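Local structure of EDD domain protein, DegV family (Ruminococcus gnavus ATCC 29149, 5V85) at residues K18-K23 and C94-I99; Y22-D27 and G40-V45; H175-L180 and D235-D240. The protein probably binds a long-chain fatty acid, as other DegV-family proteins do, and is seen here with vaccenic acid held inside it. All coordinates share one frame; numbering follows the deposited sequence.

Contact 1 (K18-K23 and C94-I99); sequences KDMSYK and CDAERI. With PO4 (phosphate ion), chain I.
The guanidinium group of R98 lies flat over the backbone of S21, whose O sits 3.5 Å from R98 CZ, over the centre of one face, while S21 CB comes up to NH2. A bend at chi3 (-80°) folds the arginine back across the backbone at S21, and a long side chain ending in a flat cation suits this place because it can cover a carbonyl and still reach E154 on helix 141-155, with which NE forms a salt bridge. The carboxylate planes of D19 and D95 are 22° apart; D19 OD1 and D95 OD2 lie 4.0 Å apart and probably repel each other mildly. Bonds from E97 N to M20 O and from R98 N to S21 O lead into the parallel pairing of strands 22-27 and 98-103, which starts at Y22 and R98; K23 N donates to R98 O at 2.9 Å. K23 points to the face opposite R98, and there the small A96 lets its CB meet K23 CB at 3.7 Å and CE of selenomethionine M20 at 3.9 Å. The lysine then bends at chi3 and carries NZ to a phosphate ion, probably from the crystallisation liquor, 2.6 Å from its O3. D95 N gives the same ion a nearly straight bond to O2 (170°).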
loop_
_atom_site.group_PDB
_atom_site.type_symbol
_atom_site.label_atom_id
_atom_site.label_comp_id
_atom_site.label_asym_id
_atom_site.label_seq_id
_atom_site.Cartn_x
_atom_site.Cartn_y
_atom_site.Cartn_z
ATOM N N LYS B 18 -0.432 -21.941 30.422
ATOM C CA LYS B 18 0.394 -20.867 29.883
ATOM C C LYS B 18 -0.472 -19.692 29.430
ATOM O O LYS B 18 -1.597 -19.881 28.967
ATOM C CB LYS B 18 1.248 -21.380 28.719
ATOM C CG LYS B 18 2.196 -20.344 28.127
ATOM C CD LYS B 18 2.816 -20.826 26.824
ATOM C CE LYS B 18 3.399 -19.667 26.027
ATOM N NZ LYS B 18 4.639 -19.120 26.646
ATOM N N ASP B 19 0.060 -18.481 29.579
ATOM C CA ASP B 19 -0.637 -17.286 29.128
ATOM C C ASP B 19 -0.802 -17.301 27.611
ATOM O O ASP B 19 -0.038 -17.934 26.877
ATOM C CB ASP B 19 0.127 -16.032 29.552
ATOM C CG ASP B 19 -0.410 -15.425 30.832
ATOM O OD1 ASP B 19 0.183 -14.435 31.312
ATOM O OD2 ASP B 19 -1.423 -15.935 31.358
HETATM N N MSE B 20 -1.823 -16.589 27.142
HETATM C CA MSE B 20 -2.047 -16.433 25.711
HETATM C C MSE B 20 -0.905 -15.641 25.095
HETATM O O MSE B 20 -0.455 -14.643 25.660
HETATM C CB MSE B 20 -3.379 -15.737 25.437
HETATM C CG MSE B 20 -4.585 -16.658 25.455
HETATM SE SE MSE B 20 -6.155 -15.800 24.673
HETATM C CE MSE B 20 -5.610 -13.939 24.868
ATOM N N SER B 21 -0.432 -16.085 23.930
ATOM C CA SER B 21 0.705 -15.412 23.313
ATOM C C SER B 21 0.315 -14.057 22.738
ATOM O O SER B 21 1.157 -13.154 22.666
ATOM C CB SER B 21 1.313 -16.298 22.227
ATOM O OG SER B 21 0.311 -16.932 21.453
ATOM N N TYR B 22 -0.940 -13.889 22.331
ATOM C CA TYR B 22 -1.366 -12.627 21.744
ATOM C C TYR B 22 -2.873 -12.474 21.895
ATOM O O TYR B 22 -3.604 -13.453 22.063
ATOM C CB TYR B 22 -0.963 -12.531 20.265
ATOM C CG TYR B 22 -1.770 -13.424 19.347
ATOM C CD1 TYR B 22 -1.442 -14.767 19.187
ATOM C CD2 TYR B 22 -2.856 -12.926 18.636
ATOM C CE1 TYR B 22 -2.175 -15.587 18.351
ATOM C CE2 TYR B 22 -3.596 -13.738 17.797
ATOM C CZ TYR B 22 -3.250 -15.067 17.658
ATOM O OH TYR B 22 -3.985 -15.877 16.825
ATOM N N LYS B 23 -3.322 -11.223 21.830
ATOM C CA LYS B 23 -4.739 -10.899 21.787
ATOM C C LYS B 23 -4.961 -9.839 20.718
ATOM O O LYS B 23 -4.144 -8.925 20.561
ATOM C CB LYS B 23 -5.252 -10.404 23.148
ATOM C CG LYS B 23 -6.760 -10.180 23.202
ATOM C CD LYS B 23 -7.189 -9.573 24.531
ATOM C CE LYS B 23 -7.036 -10.566 25.668
ATOM N NZ LYS B 23 -7.689 -10.085 26.924
ATOM N N CYS B 94 -3.517 -6.869 30.165
ATOM C CA CYS B 94 -4.025 -8.224 30.338
ATOM C C CYS B 94 -2.846 -9.185 30.269
ATOM O O CYS B 94 -1.699 -8.782 30.055
ATOM C CB CYS B 94 -5.080 -8.555 29.280
ATOM S SG CYS B 94 -4.460 -8.435 27.583
ATOM N N ASP B 95 -3.144 -10.474 30.429
ATOM C CA ASP B 95 -2.099 -11.486 30.493
ATOM C C ASP B 95 -1.507 -11.831 29.130
ATOM O O ASP B 95 -0.403 -12.385 29.077
ATOM C CB ASP B 95 -2.647 -12.749 31.161
ATOM C CG ASP B 95 -2.959 -12.538 32.631
ATOM O OD1 ASP B 95 -4.004 -13.037 33.100
ATOM O OD2 ASP B 95 -2.160 -11.865 33.317
ATOM N N ALA B 96 -2.200 -11.522 28.035
ATOM C CA ALA B 96 -1.651 -11.789 26.711
ATOM C C ALA B 96 -0.366 -10.997 26.502
ATOM O O ALA B 96 -0.261 -9.840 26.911
ATOM C CB ALA B 96 -2.670 -11.439 25.626
ATOM N N GLU B 97 0.617 -11.629 25.857
ATOM C CA GLU B 97 1.937 -11.018 25.717
ATOM C C GLU B 97 1.948 -9.914 24.663
ATOM O O GLU B 97 2.478 -8.824 24.901
ATOM C CB GLU B 97 2.974 -12.088 25.374
ATOM C CG GLU B 97 2.964 -13.286 26.308
ATOM C CD GLU B 97 3.750 -13.044 27.580
ATOM O OE1 GLU B 97 4.252 -11.914 27.766
ATOM O OE2 GLU B 97 3.867 -13.982 28.396
ATOM N N ARG B 98 1.386 -10.182 23.489
ATOM C CA ARG B 98 1.373 -9.234 22.385
ATOM C C ARG B 98 -0.048 -8.753 22.129
ATOM O O ARG B 98 -0.993 -9.546 22.148
ATOM C CB ARG B 98 1.946 -9.869 21.117
ATOM C CG ARG B 98 3.308 -10.507 21.336
ATOM C CD ARG B 98 3.908 -11.036 20.046
ATOM N NE ARG B 98 3.364 -12.338 19.662
ATOM C CZ ARG B 98 3.654 -13.487 20.268
ATOM N NH1 ARG B 98 4.479 -13.509 21.308
ATOM N NH2 ARG B 98 3.113 -14.618 19.836
ATOM N N ILE B 99 -0.197 -7.454 21.877
ATOM C CA ILE B 99 -1.501 -6.837 21.657
ATOM C C ILE B 99 -1.540 -6.265 20.246
ATOM O O ILE B 99 -0.681 -5.457 19.872
ATOM C CB ILE B 99 -1.796 -5.737 22.688
ATOM C CG1 ILE B 99 -1.679 -6.284 24.115
ATOM C CG2 ILE B 99 -3.172 -5.137 22.438
ATOM C CD1 ILE B 99 -2.628 -7.428 24.411
HETATM P P PO4 I . -6.293 -12.279 29.373
HETATM O O1 PO4 I . -5.263 -11.905 28.331
HETATM O O2 PO4 I . -5.934 -11.635 30.693
HETATM O O3 PO4 I . -7.656 -11.795 28.941
HETATM O O4 PO4 I . -6.325 -13.781 29.533
#

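Contact 2 (Y22-D27 and G40-V45); sequences YKVIVD and GGFEHV. With PO4 (phosphate ion), chain I.
E43 and K23 meet across two parallel strands, the carboxylate oxygen OE1 standing 2.9 Å from the ammonium NZ in a salt bridge. The glutamate runs out extended, CG anti to the backbone N (chi1 -174°), and the lysine crosses it, so that NZ reaches OE1 from above the carboxylate plane, 37° out of it. A water accepts a hydrogen bond from K23 NZ and donates one to E43 OE2, at 2.7 Å, at this partly exposed end of the pairing, where charged ends on long aliphatic stems fit well. The stem of E43 also lies alongside I25, whose CD1 is 3.9 Å from E43 CB. Farther along the same face, V45 fills the buried end: its CG2 packs on I25 CG2 at 3.5 Å, branched side chains suiting a close-packed strand. G41, buried where the pairing starts, brings its backbone close to K23 and V24 with no side chain between, and its O accepts from V24 N at 2.7 Å, the first of four backbone bonds. The strands belong to a beta-alpha-beta unit with helix 34-37 between them. Helix 85-92 lies against I25, D27 and V45; helix 141-155 packs on Y22, V24 and F42 on the other face, and strand 98-103 borders 22-27 on its far side.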
loop_
_atom_site.group_PDB
_atom_site.type_symbol
_atom_site.label_atom_id
_atom_site.label_comp_id
_atom_site.label_asym_id
_atom_site.label_seq_id
_atom_site.Cartn_x
_atom_site.Cartn_y
_atom_site.Cartn_z
ATOM N N TYR B 22 -0.940 -13.889 22.331
ATOM C CA TYR B 22 -1.366 -12.627 21.744
ATOM C C TYR B 22 -2.873 -12.474 21.895
ATOM O O TYR B 22 -3.604 -13.453 22.063
ATOM C CB TYR B 22 -0.963 -12.531 20.265
ATOM C CG TYR B 22 -1.770 -13.424 19.347
ATOM C CD1 TYR B 22 -1.442 -14.767 19.187
ATOM C CD2 TYR B 22 -2.856 -12.926 18.636
ATOM C CE1 TYR B 22 -2.175 -15.587 18.351
ATOM C CE2 TYR B 22 -3.596 -13.738 17.797
ATOM C CZ TYR B 22 -3.250 -15.067 17.658
ATOM O OH TYR B 22 -3.985 -15.877 16.825
ATOM N N LYS B 23 -3.322 -11.223 21.830
ATOM C CA LYS B 23 -4.739 -10.899 21.787
ATOM C C LYS B 23 -4.961 -9.839 20.718
ATOM O O LYS B 23 -4.144 -8.925 20.561
ATOM C CB LYS B 23 -5.252 -10.404 23.148
ATOM C CG LYS B 23 -6.760 -10.180 23.202
ATOM C CD LYS B 23 -7.189 -9.573 24.531
ATOM C CE LYS B 23 -7.036 -10.566 25.668
ATOM N NZ LYS B 23 -7.689 -10.085 26.924
ATOM N N VAL B 24 -6.056 -9.974 19.976
ATOM C CA VAL B 24 -6.440 -9.013 18.946
ATOM C C VAL B 24 -7.650 -8.241 19.453
ATOM O O VAL B 24 -8.728 -8.818 19.648
ATOM C CB VAL B 24 -6.757 -9.696 17.607
ATOM C CG1 VAL B 24 -7.028 -8.646 16.533
ATOM C CG2 VAL B 24 -5.621 -10.617 17.192
ATOM N N ILE B 25 -7.473 -6.939 19.657
ATOM C CA ILE B 25 -8.541 -6.045 20.092
ATOM C C ILE B 25 -9.142 -5.387 18.856
ATOM O O ILE B 25 -8.417 -4.802 18.045
ATOM C CB ILE B 25 -8.012 -4.987 21.076
ATOM C CG1 ILE B 25 -7.299 -5.651 22.260
ATOM C CG2 ILE B 25 -9.136 -4.089 21.552
ATOM C CD1 ILE B 25 -8.235 -6.246 23.284
ATOM N N VAL B 26 -10.461 -5.487 18.703
ATOM C CA VAL B 26 -11.176 -4.917 17.564
ATOM C C VAL B 26 -12.281 -4.023 18.110
ATOM O O VAL B 26 -12.989 -4.417 19.042
ATOM C CB VAL B 26 -11.764 -6.019 16.657
ATOM C CG1 VAL B 26 -12.369 -5.431 15.387
ATOM C CG2 VAL B 26 -10.698 -7.055 16.312
ATOM N N ASP B 27 -12.432 -2.821 17.551
ATOM C CA ASP B 27 -13.555 -2.026 18.026
ATOM C C ASP B 27 -14.859 -2.643 17.522
ATOM O O ASP B 27 -14.872 -3.464 16.601
ATOM C CB ASP B 27 -13.412 -0.538 17.650
ATOM C CG ASP B 27 -13.553 -0.247 16.152
ATOM O OD1 ASP B 27 -14.319 -0.919 15.438
ATOM O OD2 ASP B 27 -12.904 0.721 15.694
ATOM N N GLY B 40 -10.912 -16.785 22.500
ATOM C CA GLY B 40 -10.531 -15.737 23.432
ATOM C C GLY B 40 -9.411 -14.842 22.946
ATOM O O GLY B 40 -9.103 -13.848 23.614
ATOM N N GLY B 41 -8.789 -15.173 21.814
ATOM C CA GLY B 41 -7.799 -14.295 21.219
ATOM C C GLY B 41 -8.381 -13.086 20.517
ATOM O O GLY B 41 -7.616 -12.215 20.087
ATOM N N PHE B 42 -9.703 -13.017 20.383
ATOM C CA PHE B 42 -10.385 -11.869 19.802
ATOM C C PHE B 42 -11.267 -11.234 20.866
ATOM O O PHE B 42 -12.012 -11.933 21.561
ATOM C CB PHE B 42 -11.224 -12.268 18.585
ATOM C CG PHE B 42 -10.436 -12.946 17.501
ATOM C CD1 PHE B 42 -9.639 -12.207 16.638
ATOM C CD2 PHE B 42 -10.498 -14.318 17.339
ATOM C CE1 PHE B 42 -8.912 -12.829 15.639
ATOM C CE2 PHE B 42 -9.774 -14.947 16.339
ATOM C CZ PHE B 42 -8.982 -14.201 15.488
ATOM N N GLU B 43 -11.184 -9.913 20.988
ATOM C CA GLU B 43 -11.911 -9.195 22.024
ATOM C C GLU B 43 -12.357 -7.849 21.472
ATOM O O GLU B 43 -11.589 -7.170 20.786
ATOM C CB GLU B 43 -11.038 -9.005 23.269
ATOM C CG GLU B 43 -11.755 -8.397 24.459
ATOM C CD GLU B 43 -10.865 -8.330 25.685
ATOM O OE1 GLU B 43 -10.459 -9.401 26.186
ATOM O OE2 GLU B 43 -10.562 -7.206 26.137
ATOM N N HIS B 44 -13.599 -7.474 21.769
ATOM C CA HIS B 44 -14.160 -6.217 21.295
ATOM C C HIS B 44 -13.969 -5.102 22.320
ATOM O O HIS B 44 -13.941 -5.340 23.531
ATOM C CB HIS B 44 -15.656 -6.357 20.984
ATOM C CG HIS B 44 -15.957 -6.763 19.573
ATOM N ND1 HIS B 44 -16.825 -7.788 19.255
ATOM C CD2 HIS B 44 -15.491 -6.287 18.394
ATOM C CE1 HIS B 44 -16.891 -7.913 17.940
ATOM N NE2 HIS B 44 -16.090 -7.015 17.396
ATOM N N VAL B 45 -13.828 -3.879 21.812
ATOM C CA VAL B 45 -13.948 -2.657 22.601
ATOM C C VAL B 45 -15.114 -1.870 22.016
ATOM O O VAL B 45 -15.114 -1.552 20.821
ATOM C CB VAL B 45 -12.652 -1.828 22.593
ATOM C CG1 VAL B 45 -12.931 -0.410 23.048
ATOM C CG2 VAL B 45 -11.608 -2.465 23.497
HETATM P P PO4 I . -6.293 -12.279 29.373
HETATM O O1 PO4 I . -5.263 -11.905 28.331
HETATM O O2 PO4 I . -5.934 -11.635 30.693
HETATM O O3 PO4 I . -7.656 -11.795 28.941
HETATM O O4 PO4 I . -6.325 -13.781 29.533
HETATM O O HOH W 1 -8.165 -7.211 27.462
#

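Contact 3 (H175-L180 and D235-D240); sequences HTYFVL and DCVAAD. With VCA (vaccenic acid), chain H.
H175, just before strand 176-179, turns one face of its imidazole to D240, whose CB lies over it, 4.1 Å from the ring centroid, as a CH-pi contact. T176 turns the other way, its CG2 3.8 Å from C15 of vaccenic acid. Y177 carries the contact. Its CG stands beside the backbone N (chi1 -44°), which sends the ring toward the helix; there V237 CG2 sits over one face, 3.5 Å from Y177 CD1, and C236 CB touches the ring at CE2. This is sheet-to-helix packing, strand 176-179 of a mixed six-stranded sheet running antiparallel (173°) to the last residues, 235-240, of helix 226-240, and a tyrosine suits it because its ring spans the distance from strand to helix while its hydroxyl reaches a polar helix end. Y177 OH donates to D240 OD2 at 2.6 Å, meeting the anti lone pair, with ring and carboxylate only 17° from coplanar. A water donates one hydrogen bond to the same OH and another to V237 O, at 2.8 Å. F178 then points to the opposite side of the sheet, where its ring lies with one face against the fatty acid chain, F178 CE1 3.6 Å from C15.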
loop_
_atom_site.group_PDB
_atom_site.type_symbol
_atom_site.label_atom_id
_atom_site.label_comp_id
_atom_site.label_asym_id
_atom_site.label_seq_id
_atom_site.Cartn_x
_atom_site.Cartn_y
_atom_site.Cartn_z
ATOM N N HIS B 175 -9.693 -3.772 -0.203
ATOM C CA HIS B 175 -10.639 -2.803 -0.730
ATOM C C HIS B 175 -12.025 -3.084 -0.170
ATOM O O HIS B 175 -12.391 -4.239 0.072
ATOM C CB HIS B 175 -10.680 -2.839 -2.264
ATOM C CG HIS B 175 -9.366 -2.530 -2.910
ATOM N ND1 HIS B 175 -8.502 -3.511 -3.346
ATOM C CD2 HIS B 175 -8.764 -1.349 -3.186
ATOM C CE1 HIS B 175 -7.424 -2.947 -3.865
ATOM N NE2 HIS B 175 -7.558 -1.636 -3.777
ATOM N N THR B 176 -12.796 -2.018 0.028
ATOM C CA THR B 176 -14.136 -2.099 0.594
ATOM C C THR B 176 -15.143 -1.516 -0.388
ATOM O O THR B 176 -14.862 -0.522 -1.064
ATOM C CB THR B 176 -14.211 -1.355 1.941
ATOM O OG1 THR B 176 -13.181 -1.837 2.813
ATOM C CG2 THR B 176 -15.571 -1.560 2.607
ATOM N N TYR B 177 -16.310 -2.151 -0.471
ATOM C CA TYR B 177 -17.389 -1.727 -1.350
ATOM C C TYR B 177 -18.705 -1.913 -0.614
ATOM O O TYR B 177 -18.839 -2.814 0.219
ATOM C CB TYR B 177 -17.412 -2.533 -2.661
ATOM C CG TYR B 177 -16.049 -2.738 -3.287
ATOM C CD1 TYR B 177 -15.175 -3.704 -2.803
ATOM C CD2 TYR B 177 -15.638 -1.966 -4.365
ATOM C CE1 TYR B 177 -13.930 -3.888 -3.367
ATOM C CE2 TYR B 177 -14.395 -2.146 -4.939
ATOM C CZ TYR B 177 -13.546 -3.110 -4.435
ATOM O OH TYR B 177 -12.307 -3.294 -4.999
ATOM N N PHE B 178 -19.680 -1.061 -0.922
ATOM C CA PHE B 178 -20.987 -1.249 -0.310
ATOM C C PHE B 178 -22.067 -0.548 -1.122
ATOM O O PHE B 178 -21.808 0.433 -1.826
ATOM C CB PHE B 178 -21.004 -0.778 1.156
ATOM C CG PHE B 178 -20.682 0.681 1.360
ATOM C CD1 PHE B 178 -19.371 1.130 1.342
ATOM C CD2 PHE B 178 -21.692 1.589 1.630
ATOM C CE1 PHE B 178 -19.076 2.468 1.557
ATOM C CE2 PHE B 178 -21.406 2.927 1.846
ATOM C CZ PHE B 178 -20.095 3.367 1.814
ATOM N N VAL B 179 -23.274 -1.101 -1.034
ATOM C CA VAL B 179 -24.487 -0.521 -1.597
ATOM C C VAL B 179 -25.521 -0.480 -0.484
ATOM O O VAL B 179 -25.772 -1.500 0.167
ATOM C CB VAL B 179 -25.021 -1.337 -2.794
ATOM C CG1 VAL B 179 -26.353 -0.773 -3.274
ATOM C CG2 VAL B 179 -24.007 -1.368 -3.925
ATOM N N LEU B 180 -26.114 0.690 -0.259
ATOM C CA LEU B 180 -27.095 0.872 0.798
ATOM C C LEU B 180 -28.446 1.264 0.214
ATOM O O LEU B 180 -28.543 1.811 -0.887
ATOM C CB LEU B 180 -26.654 1.950 1.798
ATOM C CG LEU B 180 -25.262 1.815 2.412
ATOM C CD1 LEU B 180 -25.030 2.916 3.434
ATOM C CD2 LEU B 180 -25.093 0.444 3.043
ATOM N N ASP B 235 -18.639 -6.315 -10.194
ATOM C CA ASP B 235 -17.646 -5.972 -11.206
ATOM C C ASP B 235 -16.506 -5.159 -10.602
ATOM O O ASP B 235 -15.333 -5.393 -10.914
ATOM C CB ASP B 235 -18.301 -5.197 -12.354
ATOM C CG ASP B 235 -19.221 -6.062 -13.201
ATOM O OD1 ASP B 235 -19.045 -7.299 -13.223
ATOM O OD2 ASP B 235 -20.123 -5.494 -13.848
ATOM N N CYS B 236 -16.835 -4.199 -9.730
ATOM C CA CYS B 236 -15.806 -3.381 -9.093
ATOM C C CYS B 236 -14.884 -4.222 -8.220
ATOM O O CYS B 236 -13.662 -4.024 -8.222
ATOM C CB CYS B 236 -16.454 -2.274 -8.260
ATOM S SG CYS B 236 -17.328 -1.015 -9.216
ATOM N N VAL B 237 -15.453 -5.157 -7.455
ATOM C CA VAL B 237 -14.636 -6.039 -6.624
ATOM C C VAL B 237 -13.683 -6.850 -7.494
ATOM O O VAL B 237 -12.482 -6.945 -7.212
ATOM C CB VAL B 237 -15.531 -6.958 -5.770
ATOM C CG1 VAL B 237 -14.678 -7.841 -4.868
ATOM C CG2 VAL B 237 -16.519 -6.140 -4.945
ATOM N N ALA B 238 -14.207 -7.438 -8.572
ATOM C CA ALA B 238 -13.373 -8.264 -9.441
ATOM C C ALA B 238 -12.276 -7.454 -10.117
ATOM O O ALA B 238 -11.192 -7.986 -10.384
ATOM C CB ALA B 238 -14.238 -8.960 -10.492
ATOM N N ALA B 239 -12.526 -6.174 -10.393
ATOM C CA ALA B 239 -11.551 -5.386 -11.139
ATOM C C ALA B 239 -10.337 -5.023 -10.292
ATOM O O ALA B 239 -9.252 -4.800 -10.841
ATOM C CB ALA B 239 -12.210 -4.123 -11.696
ATOM N N ASP B 240 -10.485 -4.975 -8.965
ATOM C CA ASP B 240 -9.409 -4.522 -8.091
ATOM C C ASP B 240 -8.666 -5.644 -7.380
ATOM O O ASP B 240 -7.554 -5.412 -6.897
ATOM C CB ASP B 240 -9.948 -3.568 -7.017
ATOM C CG ASP B 240 -10.554 -2.311 -7.595
ATOM O OD1 ASP B 240 -10.070 -1.844 -8.649
ATOM O OD2 ASP B 240 -11.513 -1.786 -6.988
HETATM O O2 VCA H . -16.636 7.226 15.858
HETATM C C1 VCA H . -17.831 6.915 15.606
HETATM O O1 VCA H . -18.773 7.542 16.162
HETATM C C2 VCA H . -18.141 5.777 14.631
HETATM C C3 VCA H . -18.321 6.328 13.217
HETATM C C4 VCA H . -18.270 5.173 12.213
HETATM C C5 VCA H . -18.674 5.680 10.827
HETATM C C6 VCA H . -18.382 4.619 9.764
HETATM C C7 VCA H . -19.208 3.363 10.035
HETATM C C8 VCA H . -19.338 2.524 8.759
HETATM C C9 VCA H . -20.139 1.259 9.078
HETATM C C10 VCA H . -20.253 0.365 7.841
HETATM C C11 VCA H . -21.180 1.005 6.809
HETATM C C12 VCA H . -20.770 1.201 5.554
HETATM C C13 VCA H . -19.403 0.701 5.080
HETATM C C14 VCA H . -18.390 1.847 5.090
HETATM C C15 VCA H . -17.085 1.411 4.420
HETATM C C16 VCA H . -15.980 2.410 4.775
HETATM C C17 VCA H . -14.765 2.213 3.867
HETATM C C18 VCA H . -13.701 3.261 4.196
HETATM O O HOH W 2 -11.365 -5.838 -4.860
#

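Contacts 1 and 2 are neighbours on one sheet: both use strand 22-27, share Y22 and K23, and reach the same phosphate, their centres 11 Å apart. Contact 1 is a surface contact, where the strands are only beginning and charged side chains and a phosphate ion join the first backbone bonds; contact 2 runs inward from its salt bridge to buried valines and isoleucine, and D27 at its end has its side chain about 7 Å from the bound fatty acid. Contact 3, on the opposite side of the chain's centre and 27 Å from contact 2 between centres, belongs to the second sheet. Partly buried like contact 2, it has no direct backbone-to-backbone bond and works through side chains and a water, joining sheet to helix where the other two pair strand with strand.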